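Type II restriction enzyme MunI (Mycoplasma, PDB 1D02) recognises the double-stranded sequence 5'-CAATTG-3' and cleaves it after the first C, acting as a homodimeric type II restriction endonuclease. Local coordinates at residues D[8-13]-D[32-37]; D[38-43]-D[86-91]; D[94-99]-D[135-140]. The protein carries 1 engineered substitution. All blocks are in the same frame, centred on the assembly; numbering follows the deposited sequence.

The three contacts follow one another along the chain and run from an outer corner of the fold into its central sheet. Contacts 1 and 2 have centres about 11 Å apart and share a core: Phe35 CZ lies 3.6 Å from Ile86 CG2, and Leu10 CD2 3.7 Å from Tyr40 CD1. Contacts 2 and 3, with centres about 12 Å apart, are joined through the neighbouring strands 84-88 and 93-101, where Ile86 N and Leu95 O are 2.8 Å apart, a probable hydrogen bond. The nearest atoms to the bound DNA lie about 17, 12 and 4 Å away for contacts 1, 2 and 3. The strand of contact 3 carries Glu98, probably the acidic residue of the E-X-K signature.

Contact 1: D[8-13]-D[32-37]; sequences GRLNWQ and NAVFEG
Asn11 N donates to Val34 O at 2.8 Å, with an N-H...O angle of 160°, which ties the turn before helix 12-21 to the last turn of helix 27-34. The side chain of Asn11 adds a second bond: with CG anti to the backbone N (chi1 -166°), its amide lies across Glu36, and ND2 reaches Glu36 O at 3.0 Å. That carbonyl lies close to the amide plane of Asn11, whereas the donor stands above the carbonyl plane. The other amide atom, OD1, caps Ala14 N, so one N-cap residue both starts a helix and holds the end of another. Beside these bonds, Val34 CG2 wedges against the backbone of Asn11, 3.6 Å from Asn11 O, and lies over one face of the Trp12 ring, 4.3 Å from CE3. Leu10 and Phe35 run side by side in the same direction, with Leu10 CD2 meeting the ring edge 3.9 Å from Phe35 CE2. Outside the pair, Leu10 and Trp12 rest on Val190 and Asn194 of helix 186-197, Leu10 and Phe35 also touch Tyr40 of strand 40-44, and Val34 packs on Leu15 of helix 12-21.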
loop_
_atom_site.group_PDB
_atom_site.type_symbol
_atom_site.label_atom_id
_atom_site.label_comp_id
_atom_site.label_asym_id
_atom_site.label_seq_id
_atom_site.Cartn_x
_atom_site.Cartn_y
_atom_site.Cartn_z
ATOM N N GLY D 8 -15.876 13.085 -26.597
ATOM C CA GLY D 8 -14.989 13.194 -25.446
ATOM C C GLY D 8 -13.677 13.904 -25.750
ATOM O O GLY D 8 -12.738 13.820 -24.957
ATOM N N ARG D 9 -13.589 14.613 -26.877
ATOM C CA ARG D 9 -12.334 15.278 -27.236
ATOM C C ARG D 9 -11.885 16.339 -26.222
ATOM O O ARG D 9 -12.650 17.217 -25.842
ATOM C CB ARG D 9 -12.432 15.903 -28.635
ATOM C CG ARG D 9 -11.078 16.444 -29.111
ATOM C CD ARG D 9 -11.064 16.845 -30.554
ATOM N NE ARG D 9 -11.541 15.782 -31.434
ATOM C CZ ARG D 9 -11.760 15.962 -32.735
ATOM N NH1 ARG D 9 -11.523 17.146 -33.278
ATOM N NH2 ARG D 9 -12.250 14.980 -33.484
ATOM N N LEU D 10 -10.621 16.258 -25.820
ATOM C CA LEU D 10 -10.085 17.188 -24.848
ATOM C C LEU D 10 -9.666 18.506 -25.525
ATOM O O LEU D 10 -9.544 18.569 -26.753
ATOM C CB LEU D 10 -8.907 16.503 -24.127
ATOM C CG LEU D 10 -9.282 15.241 -23.347
ATOM C CD1 LEU D 10 -8.066 14.748 -22.523
ATOM C CD2 LEU D 10 -10.404 15.571 -22.386
ATOM N N ASN D 11 -9.463 19.553 -24.723
ATOM C CA ASN D 11 -9.102 20.867 -25.264
ATOM C C ASN D 11 -7.602 21.025 -25.349
ATOM O O ASN D 11 -6.991 21.741 -24.543
ATOM C CB ASN D 11 -9.693 21.948 -24.371
ATOM C CG ASN D 11 -9.680 23.322 -25.019
ATOM O OD1 ASN D 11 -8.905 23.581 -25.947
ATOM N ND2 ASN D 11 -10.502 24.222 -24.501
ATOM N N TRP D 12 -7.017 20.370 -26.342
ATOM C CA TRP D 12 -5.589 20.395 -26.529
ATOM C C TRP D 12 -5.067 21.801 -26.827
ATOM O O TRP D 12 -3.929 22.112 -26.480
ATOM C CB TRP D 12 -5.208 19.412 -27.636
ATOM C CG TRP D 12 -5.563 17.984 -27.268
ATOM C CD1 TRP D 12 -6.672 17.269 -27.675
ATOM C CD2 TRP D 12 -4.834 17.114 -26.376
ATOM N NE1 TRP D 12 -6.672 16.018 -27.094
ATOM C CE2 TRP D 12 -5.559 15.891 -26.297
ATOM C CE3 TRP D 12 -3.646 17.249 -25.635
ATOM C CZ2 TRP D 12 -5.129 14.812 -25.513
ATOM C CZ3 TRP D 12 -3.216 16.175 -24.848
ATOM C CH2 TRP D 12 -3.957 14.968 -24.797
ATOM N N GLN D 13 -5.886 22.642 -27.462
ATOM C CA GLN D 13 -5.438 24.002 -27.767
ATOM C C GLN D 13 -5.245 24.818 -26.488
ATOM O O GLN D 13 -4.302 25.617 -26.401
ATOM C CB GLN D 13 -6.429 24.717 -28.692
ATOM C CG GLN D 13 -6.570 24.046 -30.073
ATOM C CD GLN D 13 -7.827 23.188 -30.168
ATOM O OE1 GLN D 13 -8.206 22.512 -29.196
ATOM N NE2 GLN D 13 -8.483 23.208 -31.345
ATOM N N ASN D 32 -6.816 21.407 -15.736
ATOM C CA ASN D 32 -7.840 22.451 -15.796
ATOM C C ASN D 32 -7.844 23.054 -17.197
ATOM O O ASN D 32 -8.907 23.330 -17.761
ATOM C CB ASN D 32 -7.564 23.552 -14.763
ATOM C CG ASN D 32 -7.963 23.144 -13.366
ATOM O OD1 ASN D 32 -7.399 23.624 -12.368
ATOM N ND2 ASN D 32 -8.969 22.291 -13.272
ATOM N N ALA D 33 -6.670 23.253 -17.777
ATOM C CA ALA D 33 -6.643 23.828 -19.119
ATOM C C ALA D 33 -7.230 22.876 -20.152
ATOM O O ALA D 33 -8.075 23.261 -20.969
ATOM C CB ALA D 33 -5.201 24.198 -19.524
ATOM N N VAL D 34 -6.779 21.630 -20.115
ATOM C CA VAL D 34 -7.215 20.649 -21.099
ATOM C C VAL D 34 -8.693 20.259 -20.971
ATOM O O VAL D 34 -9.308 19.706 -21.915
ATOM C CB VAL D 34 -6.251 19.416 -21.084
ATOM C CG1 VAL D 34 -6.741 18.288 -20.146
ATOM C CG2 VAL D 34 -6.091 18.919 -22.497
ATOM N N PHE D 35 -9.281 20.560 -19.824
ATOM C CA PHE D 35 -10.699 20.267 -19.638
ATOM C C PHE D 35 -11.608 21.453 -19.950
ATOM O O PHE D 35 -12.841 21.329 -19.871
ATOM C CB PHE D 35 -10.977 19.792 -18.201
ATOM C CG PHE D 35 -10.444 18.409 -17.887
ATOM C CD1 PHE D 35 -10.382 17.970 -16.551
ATOM C CD2 PHE D 35 -10.053 17.530 -18.897
ATOM C CE1 PHE D 35 -9.944 16.687 -16.242
ATOM C CE2 PHE D 35 -9.615 16.244 -18.596
ATOM C CZ PHE D 35 -9.562 15.822 -17.254
ATOM N N GLU D 36 -11.035 22.600 -20.309
ATOM C CA GLU D 36 -11.862 23.788 -20.584
ATOM C C GLU D 36 -12.922 23.548 -21.642
ATOM O O GLU D 36 -12.618 23.115 -22.746
ATOM C CB GLU D 36 -11.006 24.982 -21.028
ATOM C CG GLU D 36 -10.183 25.577 -19.894
ATOM C CD GLU D 36 -9.277 26.707 -20.359
ATOM O OE1 GLU D 36 -8.291 27.003 -19.644
ATOM O OE2 GLU D 36 -9.540 27.319 -21.427
ATOM N N GLY D 37 -14.173 23.824 -21.288
ATOM C CA GLY D 37 -15.250 23.645 -22.250
ATOM C C GLY D 37 -15.677 22.215 -22.481
ATOM O O GLY D 37 -16.543 21.969 -23.326
#

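Contact 2: D[38-43]-D[86-91]; sequences TKYVLY and IENTET
Lys39 O is gripped twice by Thr89, from OG1 at 2.7 Å and from the backbone N at 2.9 Å. The hydroxyl gets there because OG1 sits between the backbone N and the carbonyl carbon (chi1 62°), which leaves CG2 to meet Val41 CG1 at 3.7 Å. Further along, Val41 and Glu87 form an antiparallel hydrogen-bonded pair with both backbone bonds made, and their side chains lie side by side.

Lys39 leaves its backbone with CG likewise between N and carbonyl carbon (chi1 63°), and from there the chain is extended. It crosses Glu90 at about a right angle, CD lying 3.6 Å from Glu90 CD, and passes obliquely over the amide of Asn88, where CE is 3.6 Å from ND2. NZ remains 4.0 Å from Glu90 OE2, too far for a salt bridge; a water joins the two, another links NZ to Asn88 ND2, and NZ also bonds Ser7 O. While ND2 serves the waters, Asn88 OD1 accepts from Glu90 N in the carbonyl plane, an Asx turn, and from Thr91 N well above it, an Asx motif. The Tyr40 ring has Lys39 CG over one face, and a water at its edge connects OH to Asn88 ND2. Glu87 OE1 lies at the edge of the Tyr43 ring, in its plane; the modelled distance of 2.4 Å from Tyr43 OH to Glu87 OE1 is too short to be trusted in detail.

Strand 40-44 is outermost in this chain's sheet; 84-88 separates it from 93-101. Leu42 and Ile86 share the face covered by Phe31 of helix 27-34.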
loop_
_atom_site.group_PDB
_atom_site.type_symbol
_atom_site.label_atom_id
_atom_site.label_comp_id
_atom_site.label_asym_id
_atom_site.label_seq_id
_atom_site.Cartn_x
_atom_site.Cartn_y
_atom_site.Cartn_z
ATOM N N THR D 38 -15.096 21.265 -21.749
ATOM C CA THR D 38 -15.480 19.865 -21.923
ATOM C C THR D 38 -16.383 19.414 -20.778
ATOM O O THR D 38 -16.698 20.180 -19.854
ATOM C CB THR D 38 -14.252 18.916 -21.934
ATOM O OG1 THR D 38 -13.771 18.760 -20.589
ATOM C CG2 THR D 38 -13.104 19.489 -22.811
ATOM N N LYS D 39 -16.778 18.151 -20.839
ATOM C CA LYS D 39 -17.631 17.579 -19.818
ATOM C C LYS D 39 -16.813 17.111 -18.618
ATOM O O LYS D 39 -17.388 16.694 -17.610
ATOM C CB LYS D 39 -18.422 16.386 -20.390
ATOM C CG LYS D 39 -17.554 15.228 -20.837
ATOM C CD LYS D 39 -18.354 14.264 -21.730
ATOM C CE LYS D 39 -17.480 13.121 -22.223
ATOM N NZ LYS D 39 -18.193 12.212 -23.186
ATOM N N TYR D 40 -15.483 17.177 -18.723
ATOM C CA TYR D 40 -14.648 16.743 -17.609
ATOM C C TYR D 40 -14.295 17.892 -16.688
ATOM O O TYR D 40 -14.131 19.028 -17.132
ATOM C CB TYR D 40 -13.342 16.095 -18.097
ATOM C CG TYR D 40 -13.552 14.952 -19.059
ATOM C CD1 TYR D 40 -13.559 15.177 -20.428
ATOM C CD2 TYR D 40 -13.806 13.656 -18.596
ATOM C CE1 TYR D 40 -13.819 14.142 -21.332
ATOM C CE2 TYR D 40 -14.080 12.598 -19.498
ATOM C CZ TYR D 40 -14.088 12.860 -20.866
ATOM O OH TYR D 40 -14.427 11.864 -21.765
ATOM N N VAL D 41 -14.192 17.595 -15.400
ATOM C CA VAL D 41 -13.795 18.599 -14.434
ATOM C C VAL D 41 -12.768 17.958 -13.513
ATOM O O VAL D 41 -12.835 16.768 -13.224
ATOM C CB VAL D 41 -14.977 19.099 -13.591
ATOM C CG1 VAL D 41 -16.044 19.696 -14.492
ATOM C CG2 VAL D 41 -15.544 17.963 -12.777
ATOM N N LEU D 42 -11.795 18.750 -13.090
ATOM C CA LEU D 42 -10.757 18.261 -12.194
ATOM C C LEU D 42 -11.070 18.820 -10.811
ATOM O O LEU D 42 -11.377 20.010 -10.675
ATOM C CB LEU D 42 -9.375 18.784 -12.605
ATOM C CG LEU D 42 -8.225 18.340 -11.691
ATOM C CD1 LEU D 42 -7.789 16.911 -11.974
ATOM C CD2 LEU D 42 -7.079 19.320 -11.870
ATOM N N TYR D 43 -10.986 17.975 -9.787
ATOM C CA TYR D 43 -11.216 18.430 -8.413
ATOM C C TYR D 43 -9.868 18.326 -7.705
ATOM O O TYR D 43 -9.159 17.344 -7.883
ATOM C CB TYR D 43 -12.195 17.510 -7.673
ATOM C CG TYR D 43 -13.585 17.438 -8.270
ATOM C CD1 TYR D 43 -14.190 16.203 -8.539
ATOM C CD2 TYR D 43 -14.306 18.598 -8.544
ATOM C CE1 TYR D 43 -15.493 16.132 -9.058
ATOM C CE2 TYR D 43 -15.604 18.535 -9.064
ATOM C CZ TYR D 43 -16.187 17.302 -9.313
ATOM O OH TYR D 43 -17.479 17.248 -9.799
ATOM N N ILE D 86 -10.885 13.147 -11.269
ATOM C CA ILE D 86 -11.330 13.598 -12.581
ATOM C C ILE D 86 -12.738 13.038 -12.760
ATOM O O ILE D 86 -12.939 11.818 -12.689
ATOM C CB ILE D 86 -10.433 13.073 -13.708
ATOM C CG1 ILE D 86 -9.070 13.747 -13.606
ATOM C CG2 ILE D 86 -11.077 13.369 -15.072
ATOM C CD1 ILE D 86 -8.051 13.199 -14.525
ATOM N N GLU D 87 -13.709 13.927 -12.962
ATOM C CA GLU D 87 -15.084 13.459 -13.150
ATOM C C GLU D 87 -15.598 13.748 -14.543
ATOM O O GLU D 87 -15.322 14.814 -15.104
ATOM C CB GLU D 87 -16.052 14.140 -12.159
ATOM C CG GLU D 87 -17.529 13.720 -12.387
ATOM C CD GLU D 87 -18.478 14.241 -11.331
ATOM O OE1 GLU D 87 -18.032 14.968 -10.418
ATOM O OE2 GLU D 87 -19.684 13.921 -11.414
ATOM N N ASN D 88 -16.323 12.787 -15.110
ATOM C CA ASN D 88 -17.012 12.984 -16.389
ATOM C C ASN D 88 -18.392 13.430 -15.865
ATOM O O ASN D 88 -19.128 12.614 -15.291
ATOM C CB ASN D 88 -17.122 11.662 -17.124
ATOM C CG ASN D 88 -18.021 11.750 -18.351
ATOM O OD1 ASN D 88 -18.970 12.549 -18.393
ATOM N ND2 ASN D 88 -17.739 10.912 -19.334
ATOM N N THR D 89 -18.740 14.710 -16.036
ATOM C CA THR D 89 -19.991 15.227 -15.490
ATOM C C THR D 89 -21.253 14.747 -16.201
ATOM O O THR D 89 -22.354 15.006 -15.722
ATOM C CB THR D 89 -20.015 16.767 -15.427
ATOM O OG1 THR D 89 -19.904 17.304 -16.754
ATOM C CG2 THR D 89 -18.869 17.282 -14.555
ATOM N N GLU D 90 -21.105 14.053 -17.322
ATOM C CA GLU D 90 -22.279 13.533 -18.019
ATOM C C GLU D 90 -22.645 12.165 -17.476
ATOM O O GLU D 90 -23.823 11.853 -17.293
ATOM C CB GLU D 90 -22.031 13.424 -19.515
ATOM C CG GLU D 90 -22.030 14.753 -20.226
ATOM C CD GLU D 90 -21.957 14.598 -21.729
ATOM O OE1 GLU D 90 -21.942 15.641 -22.416
ATOM O OE2 GLU D 90 -21.919 13.440 -22.216
ATOM N N THR D 91 -21.635 11.354 -17.200
ATOM C CA THR D 91 -21.841 10.005 -16.682
ATOM C C THR D 91 -21.739 9.947 -15.148
ATOM O O THR D 91 -22.200 8.993 -14.522
ATOM C CB THR D 91 -20.787 9.057 -17.216
ATOM O OG1 THR D 91 -19.509 9.491 -16.748
ATOM C CG2 THR D 91 -20.777 9.028 -18.737
HETATM O O HOH W 1 -19.356 10.310 -21.724
HETATM O O HOH W 2 -20.740 11.832 -24.350
HETATM O O HOH W 3 -20.429 14.130 -24.809
HETATM O O HOH W 4 -15.096 9.496 -20.608
#

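Contact 3: D[94-99]-D[135-140]; sequences ILFGEI and RTIGGI
Ile94 N donates to Gly138 O at 2.9 Å, in the carbonyl plane and on a lone pair, and so fastens the start of the strand segment to the C-terminal end of helix 128-138. The backbones come close here: the two CA atoms are 4.3 Å apart, and Gly138 CA makes a CA-H...O contact of 3.5 Å with Ile94 O. Gly138, having no side chain, fits this approach. Ile140 CD1, anti to its own CA (chi2 171°), packs against the same oxygen at 3.6 Å, a van der Waals contact.

The Phe96 ring flanks these backbone contacts. Its edge faces Gly138 N, 4.0 Å from CE1, while CZ lies 3.9 Å from Ile137 CG2, the two side chains crossing at about a right angle. Ile94 CG2 sits 3.6 Å above one ring face, toward the rim, and Tyr134 and His48 meet the ring edge-to-face.

Further out, the turn itself is held. Gly139 leaves the helix with positive phi (87°), and its N still bonds Arg135 O. Arg135 NH1 then donates to Ile140 O at 2.9 Å, the oxygen lying in the guanidinium plane but the donor above the carbonyl plane. The same guanidinium bonds Asp142 O and Ile145 O, gathering the chain that leads to strand 148-153.

The contact thus joins helix 128-138 to 93-101, the central strand of the mixed five-stranded sheet, in a protein of the PDDEXK clan, whose core is such a sheet flanked by helices. Glu98, beyond the contact on this strand, is consistent in sequence with the acidic residue of the E-X-K signature.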
loop_
_atom_site.group_PDB
_atom_site.type_symbol
_atom_site.label_atom_id
_atom_site.label_comp_id
_atom_site.label_asym_id
_atom_site.label_seq_id
_atom_site.Cartn_x
_atom_site.Cartn_y
_atom_site.Cartn_z
ATOM N N ILE D 94 -16.169 8.838 -11.738
ATOM C CA ILE D 94 -15.020 9.574 -11.223
ATOM C C ILE D 94 -13.786 8.697 -11.053
ATOM O O ILE D 94 -13.877 7.554 -10.587
ATOM C CB ILE D 94 -15.332 10.162 -9.831
ATOM C CG1 ILE D 94 -16.588 11.023 -9.899
ATOM C CG2 ILE D 94 -14.139 10.986 -9.327
ATOM C CD1 ILE D 94 -17.194 11.366 -8.554
ATOM N N LEU D 95 -12.632 9.249 -11.431
ATOM C CA LEU D 95 -11.345 8.560 -11.281
ATOM C C LEU D 95 -10.648 9.344 -10.168
ATOM O O LEU D 95 -10.484 10.557 -10.279
ATOM C CB LEU D 95 -10.525 8.659 -12.579
ATOM C CG LEU D 95 -9.060 8.202 -12.490
ATOM C CD1 LEU D 95 -9.050 6.681 -12.282
ATOM C CD2 LEU D 95 -8.294 8.571 -13.765
ATOM N N PHE D 96 -10.262 8.662 -9.089
ATOM C CA PHE D 96 -9.589 9.322 -7.973
ATOM C C PHE D 96 -8.087 9.202 -8.144
ATOM O O PHE D 96 -7.598 8.194 -8.652
ATOM C CB PHE D 96 -10.067 8.697 -6.654
ATOM C CG PHE D 96 -11.495 9.015 -6.345
ATOM C CD1 PHE D 96 -12.510 8.089 -6.601
ATOM C CD2 PHE D 96 -11.838 10.272 -5.868
ATOM C CE1 PHE D 96 -13.856 8.436 -6.382
ATOM C CE2 PHE D 96 -13.163 10.621 -5.644
ATOM C CZ PHE D 96 -14.175 9.702 -5.902
ATOM N N GLY D 97 -7.350 10.240 -7.752
ATOM C CA GLY D 97 -5.922 10.174 -7.966
ATOM C C GLY D 97 -5.018 10.568 -6.827
ATOM O O GLY D 97 -5.455 11.178 -5.855
ATOM N N GLU D 98 -3.745 10.211 -6.961
ATOM C CA GLU D 98 -2.742 10.556 -5.961
ATOM C C GLU D 98 -1.530 11.098 -6.701
ATOM O O GLU D 98 -1.342 10.838 -7.894
ATOM C CB GLU D 98 -2.312 9.327 -5.144
ATOM C CG GLU D 98 -3.392 8.688 -4.283
ATOM C CD GLU D 98 -4.099 9.672 -3.352
ATOM O OE1 GLU D 98 -3.508 10.724 -2.989
ATOM O OE2 GLU D 98 -5.266 9.403 -2.976
ATOM N N ILE D 99 -0.691 11.836 -5.981
ATOM C CA ILE D 99 0.513 12.401 -6.556
ATOM C C ILE D 99 1.609 12.076 -5.550
ATOM O O ILE D 99 1.543 12.518 -4.394
ATOM C CB ILE D 99 0.394 13.934 -6.725
ATOM C CG1 ILE D 99 -0.710 14.266 -7.761
ATOM C CG2 ILE D 99 1.728 14.510 -7.194
ATOM C CD1 ILE D 99 -0.904 15.735 -7.988
ATOM N N ARG D 135 -14.511 1.928 -6.092
ATOM C CA ARG D 135 -15.362 1.439 -7.183
ATOM C C ARG D 135 -16.834 1.803 -6.963
ATOM O O ARG D 135 -17.546 2.141 -7.923
ATOM C CB ARG D 135 -15.197 -0.072 -7.354
ATOM C CG ARG D 135 -13.832 -0.493 -7.932
ATOM C CD ARG D 135 -13.916 -1.938 -8.408
ATOM N NE ARG D 135 -12.655 -2.504 -8.894
ATOM C CZ ARG D 135 -12.150 -2.342 -10.116
ATOM N NH1 ARG D 135 -12.779 -1.591 -11.038
ATOM N NH2 ARG D 135 -11.056 -3.019 -10.453
ATOM N N THR D 136 -17.299 1.767 -5.713
ATOM C CA THR D 136 -18.688 2.121 -5.409
ATOM C C THR D 136 -18.956 3.594 -5.671
ATOM O O THR D 136 -19.945 3.970 -6.312
ATOM C CB THR D 136 -19.037 1.851 -3.919
ATOM O OG1 THR D 136 -18.990 0.448 -3.677
ATOM C CG2 THR D 136 -20.435 2.416 -3.562
ATOM N N ILE D 137 -18.048 4.440 -5.196
ATOM C CA ILE D 137 -18.248 5.870 -5.339
ATOM C C ILE D 137 -18.007 6.366 -6.758
ATOM O O ILE D 137 -18.854 7.051 -7.325
ATOM C CB ILE D 137 -17.348 6.625 -4.332
ATOM C CG1 ILE D 137 -17.809 6.286 -2.915
ATOM C CG2 ILE D 137 -17.448 8.166 -4.557
ATOM C CD1 ILE D 137 -16.871 6.753 -1.804
ATOM N N GLY D 138 -16.888 5.970 -7.350
ATOM C CA GLY D 138 -16.557 6.447 -8.680
ATOM C C GLY D 138 -17.321 5.805 -9.820
ATOM O O GLY D 138 -17.353 6.363 -10.920
ATOM N N GLY D 139 -17.902 4.624 -9.587
ATOM C CA GLY D 139 -18.670 3.977 -10.639
ATOM C C GLY D 139 -17.907 3.090 -11.610
ATOM O O GLY D 139 -18.508 2.585 -12.560
ATOM N N ILE D 140 -16.605 2.877 -11.391
ATOM C CA ILE D 140 -15.788 2.058 -12.283
ATOM C C ILE D 140 -15.669 0.622 -11.781
ATOM O O ILE D 140 -14.887 0.342 -10.871
ATOM C CB ILE D 140 -14.349 2.651 -12.427
ATOM C CG1 ILE D 140 -14.447 4.122 -12.853
ATOM C CG2 ILE D 140 -13.512 1.831 -13.446
ATOM C CD1 ILE D 140 -13.101 4.861 -12.813
#